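Side-chain contacts in beta-galactosidase BgaB (Bifidobacterium adolescentis, PDB 5VYM), which hydrolyses terminal non-reducing beta-D-galactose residues, acting mainly on Gal(beta1-4)Gal and oligosaccharides that contain it, and is represented here by its trimerisation domain: residues 22-26 against 27-31; 111-115 against 116-120. All coordinates share one frame; numbering follows the deposited sequence.

Contact 1 of 2, residues 22-26 against 27-31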
loop_
_atom_site.group_PDB
_atom_site.type_symbol
_atom_site.label_atom_id
_atom_site.label_comp_id
_atom_site.label_asym_id
_atom_site.label_seq_id
_atom_site.Cartn_x
_atom_site.Cartn_y
_atom_site.Cartn_z
ATOM N N GLN B 22 2.388 -18.874 -24.830
ATOM C CA GLN B 22 2.425 -18.124 -26.085
ATOM C C GLN B 22 1.162 -17.294 -26.299
ATOM O O GLN B 22 0.838 -16.935 -27.436
ATOM C CB GLN B 22 2.652 -19.053 -27.285
ATOM C CG GLN B 22 3.831 -20.009 -27.146
ATOM C CD GLN B 22 5.164 -19.342 -27.422
ATOM O OE1 GLN B 22 5.565 -18.410 -26.725
ATOM N NE2 GLN B 22 5.858 -19.816 -28.451
ATOM N N THR B 23 0.442 -16.976 -25.223
ATOM C CA THR B 23 -0.824 -16.258 -25.305
ATOM C C THR B 23 -0.716 -14.812 -24.835
ATOM O O THR B 23 -1.736 -14.120 -24.753
ATOM C CB THR B 23 -1.898 -16.987 -24.491
ATOM O OG1 THR B 23 -1.474 -17.098 -23.126
ATOM C CG2 THR B 23 -2.144 -18.379 -25.055
ATOM N N LEU B 24 0.487 -14.342 -24.526
ATOM C CA LEU B 24 0.686 -12.981 -24.060
ATOM C C LEU B 24 0.782 -12.016 -25.240
ATOM O O LEU B 24 0.989 -12.437 -26.381
ATOM C CB LEU B 24 1.946 -12.909 -23.202
ATOM C CG LEU B 24 1.850 -13.658 -21.872
ATOM C CD1 LEU B 24 3.158 -13.562 -21.113
ATOM C CD2 LEU B 24 0.701 -13.115 -21.039
ATOM N N PRO B 25 0.624 -10.709 -24.995
ATOM C CA PRO B 25 0.692 -9.740 -26.104
ATOM C C PRO B 25 2.030 -9.698 -26.829
ATOM O O PRO B 25 2.126 -9.017 -27.858
ATOM C CB PRO B 25 0.397 -8.399 -25.417
ATOM C CG PRO B 25 -0.391 -8.762 -24.210
ATOM C CD PRO B 25 0.166 -10.077 -23.744
ATOM N N SER B 26 3.059 -10.388 -26.341
ATOM C CA SER B 26 4.355 -10.371 -27.006
ATOM C C SER B 26 5.137 -11.616 -26.616
ATOM O O SER B 26 5.159 -11.998 -25.444
ATOM C CB SER B 26 5.151 -9.110 -26.647
ATOM O OG SER B 26 6.467 -9.172 -27.173
ATOM N N MET B 27 5.779 -12.239 -27.607
ATOM C CA MET B 27 6.617 -13.399 -27.336
ATOM C C MET B 27 7.900 -13.023 -26.608
ATOM O O MET B 27 8.574 -13.908 -26.071
ATOM C CB MET B 27 6.952 -14.126 -28.638
ATOM C CG MET B 27 5.741 -14.612 -29.425
ATOM S SD MET B 27 4.751 -15.845 -28.558
ATOM C CE MET B 27 3.395 -14.845 -27.947
ATOM N N LYS B 28 8.253 -11.735 -26.583
ATOM C CA LYS B 28 9.423 -11.293 -25.834
ATOM C C LYS B 28 9.223 -11.433 -24.330
ATOM O O LYS B 28 10.209 -11.498 -23.588
ATOM C CB LYS B 28 9.753 -9.844 -26.200
ATOM C CG LYS B 28 11.079 -9.329 -25.651
ATOM C CD LYS B 28 12.249 -10.169 -26.134
ATOM C CE LYS B 28 13.579 -9.518 -25.775
ATOM N NZ LYS B 28 13.733 -9.315 -24.306
ATOM N N LEU B 29 7.976 -11.483 -23.866
ATOM C CA LEU B 29 7.689 -11.713 -22.454
ATOM C C LEU B 29 8.117 -13.126 -22.080
ATOM O O LEU B 29 7.468 -14.103 -22.467
ATOM C CB LEU B 29 6.206 -11.497 -22.175
ATOM C CG LEU B 29 5.695 -10.067 -22.353
ATOM C CD1 LEU B 29 4.182 -10.010 -22.192
ATOM C CD2 LEU B 29 6.381 -9.133 -21.366
ATOM N N ASN B 30 9.213 -13.236 -21.334
ATOM C CA ASN B 30 9.754 -14.528 -20.921
ATOM C C ASN B 30 10.264 -14.378 -19.495
ATOM O O ASN B 30 11.231 -13.647 -19.256
ATOM C CB ASN B 30 10.867 -14.988 -21.864
ATOM C CG ASN B 30 11.260 -16.438 -21.646
ATOM O OD1 ASN B 30 11.465 -16.879 -20.515
ATOM N ND2 ASN B 30 11.363 -17.191 -22.736
ATOM N N HIS B 31 9.621 -15.071 -18.553
ATOM C CA HIS B 31 9.959 -14.886 -17.145
ATOM C C HIS B 31 11.376 -15.362 -16.845
ATOM O O HIS B 31 12.192 -14.611 -16.298
ATOM C CB HIS B 31 8.950 -15.612 -16.255
ATOM C CG HIS B 31 9.315 -15.598 -14.804
ATOM N ND1 HIS B 31 9.812 -14.478 -14.173
ATOM C CD2 HIS B 31 9.262 -16.568 -13.861
ATOM C CE1 HIS B 31 10.048 -14.758 -12.904
ATOM N NE2 HIS B 31 9.723 -16.020 -12.689
#
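L29 lies across L24, the two side chains meeting at about a right angle. CD1 of L29 rests 3.8 Å from CB of L24, and CD1 of L24 returns the contact on CB of L29, also at 3.8 Å. L29 is buried and continues inward onto Y94 and A95, whereas L24 is partly exposed and leans on L70. Between them the backbone folds back at S26, which serves as an acceptor twice. Its carbonyl O receives N of L29 at 3.3 Å, the donor standing above the carbonyl plane, and its hydroxyl OG receives N of K28 at 3.2 Å. The hydroxyl can do this because OG stands opposite the backbone N (chi1 173°), swung beside the carbonyl carbon and over the amide that follows. On the outer side M27 is bent at chi2 and chi3, curling back across Q22: its SD is 4.0 Å from CB of Q22, and its methyl CE ends 3.3 Å from the backbone O of Q22. K28 leads away from the loop, and its NZ forms a salt bridge with D211 of the second subunit. The bonds to S26 make a type I beta turn from S26 to L29 combined with an ST turn at S26, within the loop that joins helix 13-20 to helix 31-44, the latter N-capped by N30.

Contact 2 of 2, residues 111-115 against 116-120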
loop_
_atom_site.group_PDB
_atom_site.type_symbol
_atom_site.label_atom_id
_atom_site.label_comp_id
_atom_site.label_asym_id
_atom_site.label_seq_id
_atom_site.Cartn_x
_atom_site.Cartn_y
_atom_site.Cartn_z
ATOM N N PRO B 111 0.160 -1.268 -12.308
ATOM C CA PRO B 111 0.014 -2.729 -12.240
ATOM C C PRO B 111 -1.087 -3.134 -11.263
ATOM O O PRO B 111 -1.250 -2.496 -10.225
ATOM C CB PRO B 111 1.390 -3.207 -11.757
ATOM C CG PRO B 111 1.984 -2.037 -11.076
ATOM C CD PRO B 111 1.469 -0.825 -11.803
ATOM N N GLY B 112 -1.834 -4.183 -11.596
ATOM C CA GLY B 112 -3.052 -4.497 -10.875
ATOM C C GLY B 112 -2.920 -5.372 -9.652
ATOM O O GLY B 112 -3.884 -5.480 -8.890
ATOM N N ALA B 113 -1.763 -5.995 -9.438
ATOM C CA ALA B 113 -1.616 -6.944 -8.340
ATOM C C ALA B 113 -1.895 -6.277 -6.997
ATOM O O ALA B 113 -1.375 -5.197 -6.704
ATOM C CB ALA B 113 -0.212 -7.546 -8.347
ATOM N N GLY B 114 -2.726 -6.927 -6.185
ATOM C CA GLY B 114 -3.051 -6.422 -4.867
ATOM C C GLY B 114 -4.159 -5.396 -4.819
ATOM O O GLY B 114 -4.359 -4.782 -3.764
ATOM N N ASP B 115 -4.882 -5.190 -5.922
ATOM C CA ASP B 115 -5.978 -4.221 -5.987
ATOM C C ASP B 115 -5.503 -2.828 -5.570
ATOM O O ASP B 115 -6.144 -2.132 -4.779
ATOM C CB ASP B 115 -7.168 -4.685 -5.138
ATOM C CG ASP B 115 -8.433 -3.893 -5.418
ATOM O OD1 ASP B 115 -8.851 -3.829 -6.595
ATOM O OD2 ASP B 115 -9.012 -3.338 -4.459
ATOM N N GLY B 116 -4.355 -2.426 -6.111
ATOM C CA GLY B 116 -3.754 -1.145 -5.805
ATOM C C GLY B 116 -2.560 -1.217 -4.879
ATOM O O GLY B 116 -1.828 -0.226 -4.766
ATOM N N LEU B 117 -2.337 -2.356 -4.221
ATOM C CA LEU B 117 -1.218 -2.472 -3.292
ATOM C C LEU B 117 0.113 -2.274 -4.009
ATOM O O LEU B 117 0.983 -1.535 -3.534
ATOM C CB LEU B 117 -1.265 -3.830 -2.589
ATOM C CG LEU B 117 -0.180 -4.105 -1.549
ATOM C CD1 LEU B 117 -0.086 -2.955 -0.569
ATOM C CD2 LEU B 117 -0.463 -5.404 -0.816
ATOM N N LEU B 118 0.286 -2.920 -5.163
ATOM C CA LEU B 118 1.529 -2.757 -5.908
ATOM C C LEU B 118 1.680 -1.330 -6.422
ATOM O O LEU B 118 2.777 -0.762 -6.375
ATOM C CB LEU B 118 1.585 -3.762 -7.059
ATOM C CG LEU B 118 2.937 -3.913 -7.761
ATOM C CD1 LEU B 118 4.041 -4.191 -6.751
ATOM C CD2 LEU B 118 2.873 -5.018 -8.805
ATOM N N ARG B 119 0.588 -0.733 -6.911
ATOM C CA ARG B 119 0.635 0.667 -7.320
ATOM C C ARG B 119 1.029 1.567 -6.156
ATOM O O ARG B 119 1.839 2.488 -6.319
ATOM C CB ARG B 119 -0.717 1.102 -7.884
ATOM C CG ARG B 119 -1.095 0.436 -9.190
ATOM C CD ARG B 119 -2.297 1.115 -9.826
ATOM N NE ARG B 119 -3.501 1.017 -9.003
ATOM C CZ ARG B 119 -4.395 0.038 -9.099
ATOM N NH1 ARG B 119 -4.221 -0.937 -9.981
ATOM N NH2 ARG B 119 -5.464 0.032 -8.315
ATOM N N SER B 120 0.465 1.313 -4.971
ATOM C CA SER B 120 0.767 2.144 -3.810
ATOM C C SER B 120 2.239 2.048 -3.430
ATOM O O SER B 120 2.873 3.062 -3.117
ATOM C CB SER B 120 -0.119 1.744 -2.631
ATOM O OG SER B 120 -1.487 1.952 -2.932
HETATM O O HOH W 1 -1.718 -2.808 -7.659
HETATM O O HOH W 2 -5.705 -3.253 -9.219
HETATM O O HOH W 3 -7.908 -1.351 -7.440
#
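The carbonyl O of A113 is gripped by two donors: N of L118 at 3.2 Å, nearly in line with the C=O, and water 1 at 2.6 Å. The same water donates to O of P111 and accepts from N of R119 and, weakly, from N of G116, so this one molecule stitches the loop to the first turn of helix 117-122. G112 to D115 form a type II beta turn. A CB on G114 would run into CB of L117, whose N bonds O of G114 at 3.2 Å from well above the carbonyl plane. At the N-cap, O of G116 accepts both N and OG of S120. Ahead of the turn, the ring of P111 is crossed by L118, whose CD2 lies 3.8 Å from CB of P111 and 4.0 Å from CB of A113.

R119 runs past the P111 ring in the opposite direction. Bent at chi3 (-63°), its chain brings NH1 to O of P111 in a weak bond of 3.4 Å, while CA of G116 lies over one face of the guanidinium, near its rim. Water 2 links NH1 to O of G112, and water 3, in plane at the edge, accepts from NH2 at 2.9 Å. The charge itself is met from the other chain: NE forms a salt bridge with OD2 of D115 of the second subunit. A leucine in its place would probably leave that carboxylate short of a partner and waters 2 and 3 without their donor. OD2 of D115 likewise forms a salt bridge with R125 of the second subunit and a hydrogen bond with N of G109 there. Since NE of R119 also lies close to NH1 of R125 of its own chain, the carboxylate of D115 from the second subunit probably offsets both positive charges.

Overall arrangement
Contact 1 closes well before contact 2 opens along the chain, and the two do not touch: their centres are about 21 Å apart and their nearest atoms about 12 Å. Each runs from a loop into the start of a helix, 31-44 in contact 1 and 117-122 in contact 2. Contact 1 lies at the surface, its centre about 27 Å from that of the chain, whereas contact 2 is buried, its centre about 9 Å from it. Each reaches the second subunit, 22-31 through the lysine K28 and 111-120 by reciprocal arginine and aspartate partners. In family 42 enzymes the catalytic site lies in a separate (beta/alpha)8-barrel domain, absent from this trimerisation-domain chain.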